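Local coordinates for uncharacterized protein VP1736 (Vibrio parahaemolyticus, PDB 3LXQ) that is of unknown function but carries a sulfatase-family domain of the alkaline phosphatase superfamily, built as a mixed beta sheet flanked by helices, at residues V89-E94 and T284-A289; G102-L107 and E115-G120; G217-D222 and E255-K260; A432-K437 and N441-S446. All blocks are in the same frame, centred on the assembly; numbering follows the deposited sequence.

Contacts 1, 2 and 3 belong to the sulfatase-family domain, and their chemistry changes from the interior outward. Contact 1 is buried and wholly apolar across its interface, setting a helix against a strand of the main sheet. Contacts 2 and 3 are both nested within the chain loop that contact 1 closes. Contact 2, only partly buried, pairs a turn with a selenomethionine; Leu116 of its helix touches Phe286 of contact 1. Contact 3 reaches the surface, mixing thin apolar packing with a long salt bridge, weak as a hydrogen bond, and its Glu221 touches Thr284 of contact 1. Contact 4, about 32 Å from contact 1 between centres, lies across the chain's centre and finishes the C-terminal helix with hydrogen bonds and aromatic packing.

Contact 1: V89-E94 and T284-A289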
loop_
_atom_site.group_PDB
_atom_site.type_symbol
_atom_site.label_atom_id
_atom_site.label_comp_id
_atom_site.label_asym_id
_atom_site.label_seq_id
_atom_site.Cartn_x
_atom_site.Cartn_y
_atom_site.Cartn_z
ATOM N N VAL A 89 10.842 -1.273 6.998
ATOM C CA VAL A 89 11.235 -0.928 5.638
ATOM C C VAL A 89 10.090 -1.304 4.703
ATOM O O VAL A 89 9.697 -2.478 4.624
ATOM C CB VAL A 89 12.568 -1.618 5.234
ATOM C CG1 VAL A 89 12.812 -1.529 3.745
ATOM C CG2 VAL A 89 13.742 -1.004 6.002
ATOM N N ILE A 90 9.539 -0.290 4.038
ATOM C CA ILE A 90 8.520 -0.494 3.020
ATOM C C ILE A 90 9.144 -0.335 1.624
ATOM O O ILE A 90 9.661 0.722 1.287
ATOM C CB ILE A 90 7.337 0.504 3.189
ATOM C CG1 ILE A 90 6.619 0.268 4.528
ATOM C CG2 ILE A 90 6.350 0.386 2.007
ATOM C CD1 ILE A 90 5.569 1.355 4.884
ATOM N N LEU A 91 9.090 -1.393 0.820
ATOM C CA LEU A 91 9.691 -1.382 -0.507
ATOM C C LEU A 91 8.539 -1.345 -1.490
ATOM O O LEU A 91 8.050 -2.390 -1.922
ATOM C CB LEU A 91 10.571 -2.617 -0.735
ATOM C CG LEU A 91 11.674 -2.874 0.295
ATOM C CD1 LEU A 91 12.349 -4.243 0.072
ATOM C CD2 LEU A 91 12.704 -1.754 0.283
ATOM N N LEU A 92 8.106 -0.129 -1.812
ATOM C CA LEU A 92 6.936 0.101 -2.659
ATOM C C LEU A 92 7.284 -0.097 -4.135
ATOM O O LEU A 92 8.252 0.478 -4.655
ATOM C CB LEU A 92 6.315 1.483 -2.378
ATOM C CG LEU A 92 4.981 1.863 -3.058
ATOM C CD1 LEU A 92 3.853 0.944 -2.684
ATOM C CD2 LEU A 92 4.589 3.309 -2.757
ATOM N N GLN A 93 6.507 -0.933 -4.799
ATOM C CA GLN A 93 6.844 -1.386 -6.135
ATOM C C GLN A 93 5.957 -0.700 -7.154
ATOM O O GLN A 93 4.758 -1.004 -7.258
ATOM C CB GLN A 93 6.716 -2.908 -6.236
ATOM C CG GLN A 93 7.494 -3.666 -5.182
ATOM C CD GLN A 93 8.995 -3.480 -5.330
ATOM O OE1 GLN A 93 9.525 -3.569 -6.432
ATOM N NE2 GLN A 93 9.681 -3.202 -4.222
ATOM N N GLU A 94 6.549 0.246 -7.886
ATOM C CA GLU A 94 5.854 0.960 -8.951
ATOM C C GLU A 94 5.205 0.018 -9.953
ATOM O O GLU A 94 5.890 -0.758 -10.622
ATOM C CB GLU A 94 6.810 1.903 -9.694
ATOM C CG GLU A 94 6.192 2.571 -10.950
ATOM C CD GLU A 94 4.974 3.402 -10.607
ATOM O OE1 GLU A 94 3.900 3.202 -11.213
ATOM O OE2 GLU A 94 5.091 4.254 -9.701
ATOM N N THR A 284 18.891 -8.325 -5.782
ATOM C CA THR A 284 20.179 -7.755 -5.367
ATOM C C THR A 284 20.087 -7.013 -4.034
ATOM O O THR A 284 21.047 -7.012 -3.273
ATOM C CB THR A 284 20.829 -6.819 -6.441
ATOM O OG1 THR A 284 20.023 -5.652 -6.631
ATOM C CG2 THR A 284 21.020 -7.539 -7.770
ATOM N N PHE A 285 18.942 -6.394 -3.747
ATOM C CA PHE A 285 18.724 -5.791 -2.427
ATOM C C PHE A 285 18.680 -6.850 -1.333
ATOM O O PHE A 285 19.346 -6.698 -0.306
ATOM C CB PHE A 285 17.440 -4.964 -2.354
ATOM C CG PHE A 285 17.159 -4.426 -0.974
ATOM C CD1 PHE A 285 17.764 -3.254 -0.537
ATOM C CD2 PHE A 285 16.334 -5.118 -0.093
ATOM C CE1 PHE A 285 17.523 -2.763 0.742
ATOM C CE2 PHE A 285 16.099 -4.642 1.197
ATOM C CZ PHE A 285 16.687 -3.465 1.615
ATOM N N PHE A 286 17.891 -7.903 -1.544
ATOM C CA PHE A 286 17.729 -8.951 -0.520
ATOM C C PHE A 286 18.969 -9.828 -0.314
ATOM O O PHE A 286 19.186 -10.343 0.794
ATOM C CB PHE A 286 16.472 -9.803 -0.757
ATOM C CG PHE A 286 15.216 -9.199 -0.174
ATOM C CD1 PHE A 286 14.996 -9.211 1.203
ATOM C CD2 PHE A 286 14.262 -8.596 -0.997
ATOM C CE1 PHE A 286 13.850 -8.643 1.751
ATOM C CE2 PHE A 286 13.102 -8.027 -0.453
ATOM C CZ PHE A 286 12.900 -8.043 0.918
ATOM N N ASP A 287 19.778 -9.990 -1.365
ATOM C CA ASP A 287 21.044 -10.722 -1.250
ATOM C C ASP A 287 21.977 -9.995 -0.292
ATOM O O ASP A 287 22.732 -10.613 0.468
ATOM C CB ASP A 287 21.729 -10.862 -2.616
ATOM C CG ASP A 287 20.985 -11.799 -3.560
ATOM O OD1 ASP A 287 20.264 -12.715 -3.090
ATOM O OD2 ASP A 287 21.126 -11.601 -4.788
ATOM N N LYS A 288 21.919 -8.671 -0.359
ATOM C CA LYS A 288 22.685 -7.804 0.508
ATOM C C LYS A 288 22.028 -7.736 1.871
ATOM O O LYS A 288 22.704 -7.837 2.892
ATOM C CB LYS A 288 22.801 -6.405 -0.112
ATOM C CG LYS A 288 23.430 -6.410 -1.509
ATOM C CD LYS A 288 24.285 -5.180 -1.779
ATOM C CE LYS A 288 23.459 -3.909 -1.929
ATOM N NZ LYS A 288 24.324 -2.694 -1.864
ATOM N N ALA A 289 20.704 -7.597 1.875
ATOM C CA ALA A 289 19.921 -7.456 3.102
ATOM C C ALA A 289 20.119 -8.626 4.073
ATOM O O ALA A 289 20.209 -8.437 5.293
ATOM C CB ALA A 289 18.437 -7.290 2.760
#
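Leu91 meets Phe285 and Phe286 through a single methyl group. Its CD1 lies 3.9 Å from CE2 of Phe285 and an equal 3.9 Å from CE2 of Phe286, approaching both rings obliquely. The two phenylalanines also fit each other: CD2 of Phe285 stands 4.1 Å above the plane of the Phe286 ring, over its centre. With CG anti to the backbone N (chi1 176°), Phe285 leans from its helix toward the strand, whereas Phe286 starts off to one side and brings only its ring end to the leucine. The next shell is polar around the strand. Gln93 NE2 donates a 2.9 Å bond to Leu91 O from above the carbonyl plane, and the same amide nitrogen bonds to the hydroxyl of Tyr224. Leu91 is also tied through its backbone to Ile301 of the neighbouring parallel strand. Helix 220-234 adds Phe231, which touches both Val89 and Phe285, while Leu116 packs against Phe286 from another helix. Every residue that touches is buried, and the interface is purely apolar. Helix 271-289 packed on strand 87-93 is part of the layered alpha/beta core typical of the alkaline phosphatase fold.

Contact 2: G102-L107 and E115-G120; sequences GSLGGL and ELMQEG
Ser103 and Leu104 meet selenomethionine Met117 without any aromatic ring: no flat group carries this contact, and no face or edge is in play. The touching atoms belong to a hydroxyl, a methyl and a flexible chain. Ser103 OG comes within 3.5 Å of Met117 CG, its nearest atom, and 3.9 Å of its SE. Leu104 adds CD1 at 4.1 Å from the same SE, the two side chains crossing at about a right angle. Bends at chi2 and chi3 (-97° and 68°) fold the Met117 chain and bring SE within van der Waals range of both partners. The turn presenting them is closed by a 2.9 Å bond from Gly105 N to Gly102 O. Strand 322-328 lies alongside, with Pro324 touching Leu104 and Leu326 touching Met117. Met117 offers the hydroxyl no polar hydrogen, so the approach of OG to CG is van der Waals in character; the hydroxyl makes its hydrogen bond elsewhere. The chemistry implies a contact shaped by dispersion and fit. Its directional bonds lie beside it: one closes the turn itself, and the side chains of Asp114 and Thr110 hold the backbone N-H groups of Ser103 and Gly102.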
loop_
_atom_site.group_PDB
_atom_site.type_symbol
_atom_site.label_atom_id
_atom_site.label_comp_id
_atom_site.label_asym_id
_atom_site.label_seq_id
_atom_site.Cartn_x
_atom_site.Cartn_y
_atom_site.Cartn_z
ATOM N N GLY A 102 4.884 -14.207 -11.314
ATOM C CA GLY A 102 4.856 -15.653 -11.530
ATOM C C GLY A 102 4.177 -16.422 -10.406
ATOM O O GLY A 102 3.268 -17.218 -10.658
ATOM N N SER A 103 4.601 -16.171 -9.166
ATOM C CA SER A 103 4.046 -16.876 -8.005
ATOM C C SER A 103 2.558 -16.579 -7.778
ATOM O O SER A 103 1.894 -17.305 -7.045
ATOM C CB SER A 103 4.860 -16.595 -6.734
ATOM O OG SER A 103 4.785 -15.228 -6.361
ATOM N N LEU A 104 2.041 -15.530 -8.418
ATOM C CA LEU A 104 0.620 -15.193 -8.328
ATOM C C LEU A 104 -0.146 -15.561 -9.597
ATOM O O LEU A 104 -1.270 -15.109 -9.810
ATOM C CB LEU A 104 0.425 -13.712 -7.974
ATOM C CG LEU A 104 0.530 -13.258 -6.511
ATOM C CD1 LEU A 104 1.846 -13.670 -5.828
ATOM C CD2 LEU A 104 0.360 -11.766 -6.429
ATOM N N GLY A 105 0.472 -16.391 -10.435
ATOM C CA GLY A 105 -0.197 -16.928 -11.619
ATOM C C GLY A 105 0.057 -16.209 -12.933
ATOM O O GLY A 105 -0.166 -16.781 -14.005
ATOM N N GLY A 106 0.534 -14.969 -12.862
ATOM C CA GLY A 106 0.784 -14.157 -14.056
ATOM C C GLY A 106 2.034 -14.559 -14.826
ATOM O O GLY A 106 2.523 -15.682 -14.699
ATOM N N LEU A 107 2.552 -13.617 -15.611
ATOM C CA LEU A 107 3.705 -13.849 -16.492
ATOM C C LEU A 107 4.982 -14.122 -15.689
ATOM O O LEU A 107 5.158 -13.540 -14.609
ATOM C CB LEU A 107 3.884 -12.658 -17.437
ATOM C CG LEU A 107 2.687 -12.444 -18.371
ATOM C CD1 LEU A 107 2.665 -11.037 -18.965
ATOM C CD2 LEU A 107 2.633 -13.504 -19.475
ATOM N N GLU A 115 10.667 -16.526 -5.284
ATOM C CA GLU A 115 11.493 -17.284 -4.357
ATOM C C GLU A 115 11.359 -16.724 -2.946
ATOM O O GLU A 115 11.167 -17.477 -1.996
ATOM C CB GLU A 115 12.953 -17.241 -4.810
ATOM C CG GLU A 115 13.858 -18.224 -4.098
ATOM C CD GLU A 115 13.613 -19.656 -4.534
ATOM O OE1 GLU A 115 12.465 -20.140 -4.400
ATOM O OE2 GLU A 115 14.577 -20.301 -5.004
ATOM N N LEU A 116 11.450 -15.398 -2.828
ATOM C CA LEU A 116 11.296 -14.699 -1.550
ATOM C C LEU A 116 9.894 -14.863 -0.938
ATOM O O LEU A 116 9.714 -14.767 0.285
ATOM C CB LEU A 116 11.613 -13.216 -1.730
ATOM C CG LEU A 116 13.062 -12.854 -2.051
ATOM C CD1 LEU A 116 13.131 -11.519 -2.773
ATOM C CD2 LEU A 116 13.909 -12.838 -0.779
HETATM N N MSE A 117 8.912 -15.108 -1.805
HETATM C CA MSE A 117 7.520 -15.334 -1.404
HETATM C C MSE A 117 7.383 -16.568 -0.532
HETATM O O MSE A 117 6.627 -16.562 0.435
HETATM C CB MSE A 117 6.624 -15.491 -2.631
HETATM C CG MSE A 117 6.435 -14.230 -3.450
HETATM SE SE MSE A 117 4.790 -13.287 -3.024
HETATM C CE MSE A 117 5.173 -12.695 -1.253
ATOM N N GLN A 118 8.111 -17.623 -0.893
ATOM C CA GLN A 118 8.116 -18.862 -0.133
ATOM C C GLN A 118 8.751 -18.631 1.235
ATOM O O GLN A 118 8.446 -19.338 2.197
ATOM C CB GLN A 118 8.881 -19.970 -0.877
ATOM C CG GLN A 118 8.541 -20.156 -2.370
ATOM C CD GLN A 118 7.043 -20.145 -2.680
ATOM O OE1 GLN A 118 6.219 -20.637 -1.899
ATOM N NE2 GLN A 118 6.687 -19.581 -3.835
ATOM N N GLU A 119 9.621 -17.629 1.318
ATOM C CA GLU A 119 10.378 -17.364 2.536
ATOM C C GLU A 119 9.631 -16.514 3.562
ATOM O O GLU A 119 10.161 -16.255 4.641
ATOM C CB GLU A 119 11.740 -16.742 2.192
ATOM C CG GLU A 119 12.687 -17.712 1.481
ATOM C CD GLU A 119 13.886 -17.036 0.842
ATOM O OE1 GLU A 119 14.282 -17.459 -0.264
ATOM O OE2 GLU A 119 14.438 -16.090 1.445
ATOM N N GLY A 120 8.402 -16.092 3.250
ATOM C CA GLY A 120 7.664 -15.241 4.185
ATOM C C GLY A 120 6.144 -15.247 4.168
ATOM O O GLY A 120 5.498 -16.198 3.705
#

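Contact 3: G217-D222 and E255-K260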
loop_
_atom_site.group_PDB
_atom_site.type_symbol
_atom_site.label_atom_id
_atom_site.label_comp_id
_atom_site.label_asym_id
_atom_site.label_seq_id
_atom_site.Cartn_x
_atom_site.Cartn_y
_atom_site.Cartn_z
ATOM N N GLY A 217 14.880 8.862 -13.234
ATOM C CA GLY A 217 15.968 8.922 -12.248
ATOM C C GLY A 217 16.890 7.715 -12.303
ATOM O O GLY A 217 16.995 7.050 -13.333
ATOM N N VAL A 218 17.545 7.416 -11.183
ATOM C CA VAL A 218 18.450 6.245 -11.099
ATOM C C VAL A 218 17.682 4.920 -11.190
ATOM O O VAL A 218 16.508 4.830 -10.770
ATOM C CB VAL A 218 19.320 6.263 -9.816
ATOM C CG1 VAL A 218 20.063 7.581 -9.679
ATOM C CG2 VAL A 218 18.485 5.997 -8.581
ATOM N N SER A 219 18.334 3.899 -11.749
ATOM C CA SER A 219 17.736 2.562 -11.852
ATOM C C SER A 219 17.403 2.008 -10.462
ATOM O O SER A 219 17.862 2.547 -9.449
ATOM C CB SER A 219 18.660 1.605 -12.609
ATOM O OG SER A 219 19.822 1.292 -11.842
ATOM N N ASP A 220 16.582 0.957 -10.417
ATOM C CA ASP A 220 16.167 0.381 -9.145
ATOM C C ASP A 220 17.326 -0.305 -8.406
ATOM O O ASP A 220 17.347 -0.289 -7.186
ATOM C CB ASP A 220 14.963 -0.547 -9.327
ATOM C CG ASP A 220 13.702 0.202 -9.768
ATOM O OD1 ASP A 220 13.604 1.436 -9.531
ATOM O OD2 ASP A 220 12.806 -0.452 -10.365
ATOM N N GLU A 221 18.303 -0.863 -9.125
ATOM C CA GLU A 221 19.507 -1.399 -8.443
ATOM C C GLU A 221 20.267 -0.301 -7.686
ATOM O O GLU A 221 20.663 -0.511 -6.549
ATOM C CB GLU A 221 20.441 -2.201 -9.374
ATOM C CG GLU A 221 21.710 -2.728 -8.667
ATOM C CD GLU A 221 22.491 -3.795 -9.444
ATOM O OE1 GLU A 221 22.342 -3.900 -10.679
ATOM O OE2 GLU A 221 23.275 -4.531 -8.815
ATOM N N ASP A 222 20.431 0.877 -8.300
ATOM C CA ASP A 222 21.060 2.019 -7.614
ATOM C C ASP A 222 20.232 2.479 -6.420
ATOM O O ASP A 222 20.777 2.796 -5.359
ATOM C CB ASP A 222 21.333 3.187 -8.573
ATOM C CG ASP A 222 22.300 2.813 -9.692
ATOM O OD1 ASP A 222 23.437 2.359 -9.402
ATOM O OD2 ASP A 222 21.902 2.963 -10.865
ATOM N N GLU A 255 13.607 2.642 -19.562
ATOM C CA GLU A 255 15.068 2.617 -19.603
ATOM C C GLU A 255 15.562 1.818 -18.414
ATOM O O GLU A 255 15.102 2.044 -17.289
ATOM C CB GLU A 255 15.647 4.037 -19.520
ATOM C CG GLU A 255 15.186 5.023 -20.591
ATOM C CD GLU A 255 15.354 6.473 -20.146
ATOM O OE1 GLU A 255 16.356 7.117 -20.536
ATOM O OE2 GLU A 255 14.492 6.975 -19.399
ATOM N N TYR A 256 16.491 0.892 -18.675
ATOM C CA TYR A 256 17.170 0.093 -17.654
ATOM C C TYR A 256 18.451 -0.519 -18.267
ATOM O O TYR A 256 18.511 -0.732 -19.489
ATOM C CB TYR A 256 16.248 -1.016 -17.089
ATOM C CG TYR A 256 15.931 -2.090 -18.093
ATOM C CD1 TYR A 256 16.714 -3.244 -18.172
ATOM C CD2 TYR A 256 14.874 -1.941 -18.997
ATOM C CE1 TYR A 256 16.456 -4.231 -19.114
ATOM C CE2 TYR A 256 14.600 -2.928 -19.947
ATOM C CZ TYR A 256 15.403 -4.074 -19.996
ATOM O OH TYR A 256 15.164 -5.058 -20.934
ATOM N N PRO A 257 19.468 -0.809 -17.424
ATOM C CA PRO A 257 20.727 -1.451 -17.848
ATOM C C PRO A 257 20.569 -2.713 -18.721
ATOM O O PRO A 257 19.604 -3.470 -18.565
ATOM C CB PRO A 257 21.381 -1.822 -16.518
ATOM C CG PRO A 257 20.913 -0.785 -15.572
ATOM C CD PRO A 257 19.523 -0.394 -16.007
ATOM N N GLU A 258 21.527 -2.929 -19.621
ATOM C CA GLU A 258 21.572 -4.133 -20.466
ATOM C C GLU A 258 22.316 -5.287 -19.767
ATOM O O GLU A 258 23.039 -5.072 -18.786
ATOM C CB GLU A 258 22.239 -3.819 -21.817
ATOM C CG GLU A 258 21.560 -2.716 -22.646
ATOM C CD GLU A 258 20.627 -3.238 -23.750
ATOM O OE1 GLU A 258 20.429 -4.471 -23.871
ATOM O OE2 GLU A 258 20.088 -2.398 -24.507
ATOM N N GLY A 259 22.121 -6.502 -20.280
ATOM C CA GLY A 259 22.791 -7.708 -19.775
ATOM C C GLY A 259 22.596 -8.038 -18.300
ATOM O O GLY A 259 23.505 -8.561 -17.652
ATOM N N LYS A 260 21.418 -7.737 -17.764
ATOM C CA LYS A 260 21.134 -8.012 -16.348
ATOM C C LYS A 260 20.046 -9.065 -16.152
ATOM O O LYS A 260 19.959 -9.674 -15.092
ATOM C CB LYS A 260 20.824 -6.727 -15.571
ATOM C CG LYS A 260 21.920 -5.681 -15.701
ATOM C CD LYS A 260 22.460 -5.218 -14.363
ATOM C CE LYS A 260 23.790 -4.485 -14.557
ATOM N NZ LYS A 260 24.536 -4.237 -13.287
#
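Glu221 OE1 is gripped by two groups: Lys260 NZ reaches it across the contact, and the hydroxyl of Tyr280 bonds to it from helix 271-289. The lysine link is a salt bridge at 3.4 Å between NZ and OE1, and as a hydrogen bond it is weak; the tyrosine is the stronger partner. Lys260 crosses the glutamate at about a right angle, its CD 3.9 Å from OE1, so aliphatic chain as well as charge lies against the carboxylate. Glu221 stretches out to meet it, its chain fully extended from chi1 (179°) outward. Lys260 itself is exposed, and solvent would probably soften the attraction further. The second touch is apolar, Ser219 CB resting 4.0 Å from Pro257 CD.

Ser219 occupies the N-cap position of helix 220-234, one of the helices flanking the main sheet in this alkaline phosphatase-like domain. Its OG donates to Asp222 OD2 at 2.8 Å, meeting the oxygen from above the carboxylate plane (55° out of it). That same OD2 also bonds to the backbone N of Phe212. A carboxylate in the first turn would probably be favoured by the helix dipole. Tyr277 OH joins the cap, bonding to both Ser219 OG and Glu221 N. On the other segment, the ring of Tyr256 stacks with that of His268, and its hydroxyl bonds to the histidine's backbone O.

Contact 4: A432-K437 and N441-S446; sequences ALFASK and NNWYSS
Trp443 turns one face of its indole toward the end of the helix, where Lys437 and Asn441 lie over it. Lys437 O stands 4.1 Å above the ring plane and Asn441 CB 3.4 Å above it, both offset toward the rim of the same face. Lys437 also lays its CB 4.0 Å from Trp443 CZ3. Phe434, one turn earlier, comes in obliquely, with CE1 4.3 Å from Trp443 CE3. Asn441 curls back over the helix end: with CG anti to its carbonyl carbon (chi1 -63°), its amide drops beside the backbone and ND2 donates to Lys437 O at 2.8 Å. That bond is almost perfectly straight at 178°, and the oxygen lies in the plane of the asparagine amide. The same carbonyl accepts Asn441 N at 3.0 Å, a more bent bond, so one residue grips Lys437 O twice and helps fix the rotation of its own side chain. The lysine's charged end heads elsewhere, to a salt bridge with Glu42. Helix 50-61 supplies Asn50 and Leu54 against the indole, while Tyr444 continues into the fold, its hydroxyl bonded to Thr142 O. Asn442, at positive phi (64°), is the first residue to leave the helix, and two bonds run back into the last turn: a Schellman motif, here ending helix 422-441, with the following tryptophan packed against its final turn.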
loop_
_atom_site.group_PDB
_atom_site.type_symbol
_atom_site.label_atom_id
_atom_site.label_comp_id
_atom_site.label_asym_id
_atom_site.label_seq_id
_atom_site.Cartn_x
_atom_site.Cartn_y
_atom_site.Cartn_z
ATOM N N ALA A 432 -17.601 3.722 0.865
ATOM C CA ALA A 432 -17.385 4.608 -0.283
ATOM C C ALA A 432 -17.336 6.085 0.111
ATOM O O ALA A 432 -16.610 6.870 -0.495
ATOM C CB ALA A 432 -18.487 4.401 -1.327
ATOM N N LEU A 433 -18.134 6.457 1.108
ATOM C CA LEU A 433 -18.299 7.851 1.514
ATOM C C LEU A 433 -17.291 8.334 2.542
ATOM O O LEU A 433 -17.110 9.548 2.716
ATOM C CB LEU A 433 -19.694 8.053 2.102
ATOM C CG LEU A 433 -20.896 7.908 1.181
ATOM C CD1 LEU A 433 -22.178 7.921 2.004
ATOM C CD2 LEU A 433 -20.910 9.020 0.139
ATOM N N PHE A 434 -16.661 7.399 3.246
ATOM C CA PHE A 434 -15.939 7.759 4.470
ATOM C C PHE A 434 -14.789 8.745 4.244
ATOM O O PHE A 434 -14.750 9.800 4.879
ATOM C CB PHE A 434 -15.458 6.516 5.243
ATOM C CG PHE A 434 -14.556 6.844 6.397
ATOM C CD1 PHE A 434 -15.058 7.474 7.528
ATOM C CD2 PHE A 434 -13.201 6.549 6.343
ATOM C CE1 PHE A 434 -14.233 7.792 8.589
ATOM C CE2 PHE A 434 -12.363 6.869 7.403
ATOM C CZ PHE A 434 -12.883 7.496 8.535
ATOM N N ALA A 435 -13.867 8.406 3.345
ATOM C CA ALA A 435 -12.690 9.234 3.105
ATOM C C ALA A 435 -13.075 10.645 2.680
ATOM O O ALA A 435 -12.498 11.625 3.172
ATOM C CB ALA A 435 -11.775 8.604 2.085
ATOM N N SER A 436 -14.058 10.740 1.788
ATOM C CA SER A 436 -14.577 12.023 1.321
ATOM C C SER A 436 -15.105 12.883 2.485
ATOM O O SER A 436 -14.814 14.074 2.563
ATOM C CB SER A 436 -15.652 11.790 0.270
ATOM O OG SER A 436 -16.188 13.007 -0.197
ATOM N N LYS A 437 -15.832 12.264 3.414
ATOM C CA LYS A 437 -16.347 12.988 4.570
ATOM C C LYS A 437 -15.272 13.266 5.624
ATOM O O LYS A 437 -15.278 14.328 6.258
ATOM C CB LYS A 437 -17.548 12.254 5.178
ATOM C CG LYS A 437 -18.864 12.463 4.426
ATOM C CD LYS A 437 -19.644 13.631 5.037
ATOM C CE LYS A 437 -20.930 13.927 4.284
ATOM N NZ LYS A 437 -20.732 14.871 3.136
ATOM N N ASN A 441 -14.103 16.985 7.014
ATOM C CA ASN A 441 -14.341 17.322 8.415
ATOM C C ASN A 441 -13.136 17.197 9.339
ATOM O O ASN A 441 -13.255 17.420 10.548
ATOM C CB ASN A 441 -15.539 16.543 8.957
ATOM C CG ASN A 441 -16.828 16.892 8.234
ATOM O OD1 ASN A 441 -17.582 17.748 8.677
ATOM N ND2 ASN A 441 -17.069 16.247 7.101
ATOM N N ASN A 442 -11.980 16.878 8.760
ATOM C CA ASN A 442 -10.717 16.765 9.502
ATOM C C ASN A 442 -10.743 15.636 10.517
ATOM O O ASN A 442 -10.286 15.784 11.657
ATOM C CB ASN A 442 -10.345 18.093 10.174
ATOM C CG ASN A 442 -10.423 19.259 9.219
ATOM O OD1 ASN A 442 -11.348 20.065 9.291
ATOM N ND2 ASN A 442 -9.471 19.333 8.291
ATOM N N TRP A 443 -11.255 14.490 10.071
ATOM C CA TRP A 443 -11.395 13.330 10.942
ATOM C C TRP A 443 -10.152 12.463 10.944
ATOM O O TRP A 443 -10.112 11.434 11.617
ATOM C CB TRP A 443 -12.614 12.487 10.557
ATOM C CG TRP A 443 -13.945 13.132 10.856
ATOM C CD1 TRP A 443 -14.198 14.171 11.726
ATOM C CD2 TRP A 443 -15.215 12.752 10.308
ATOM N NE1 TRP A 443 -15.546 14.462 11.732
ATOM C CE2 TRP A 443 -16.192 13.602 10.879
ATOM C CE3 TRP A 443 -15.623 11.768 9.396
ATOM C CZ2 TRP A 443 -17.548 13.504 10.554
ATOM C CZ3 TRP A 443 -16.972 11.676 9.069
ATOM C CH2 TRP A 443 -17.916 12.542 9.643
ATOM N N TYR A 444 -9.123 12.900 10.230
ATOM C CA TYR A 444 -7.973 12.047 10.026
ATOM C C TYR A 444 -6.651 12.763 10.314
ATOM O O TYR A 444 -5.652 12.554 9.623
ATOM C CB TYR A 444 -8.025 11.435 8.615
ATOM C CG TYR A 444 -7.543 10.005 8.540
ATOM C CD1 TYR A 444 -8.378 8.937 8.896
ATOM C CD2 TYR A 444 -6.258 9.709 8.092
ATOM C CE1 TYR A 444 -7.931 7.613 8.812
ATOM C CE2 TYR A 444 -5.805 8.403 8.002
ATOM C CZ TYR A 444 -6.643 7.358 8.357
ATOM O OH TYR A 444 -6.162 6.070 8.268
ATOM N N SER A 445 -6.657 13.577 11.368
ATOM C CA SER A 445 -5.495 14.341 11.779
ATOM C C SER A 445 -4.517 13.484 12.576
ATOM O O SER A 445 -4.851 12.380 13.000
ATOM C CB SER A 445 -5.945 15.497 12.654
ATOM O OG SER A 445 -6.193 15.027 13.965
ATOM N N SER A 446 -3.314 14.015 12.795
ATOM C CA SER A 446 -2.333 13.366 13.669
ATOM C C SER A 446 -2.413 13.764 15.136
ATOM O O SER A 446 -1.502 13.433 15.905
ATOM C CB SER A 446 -0.890 13.529 13.152
ATOM O OG SER A 446 -0.679 14.750 12.474
#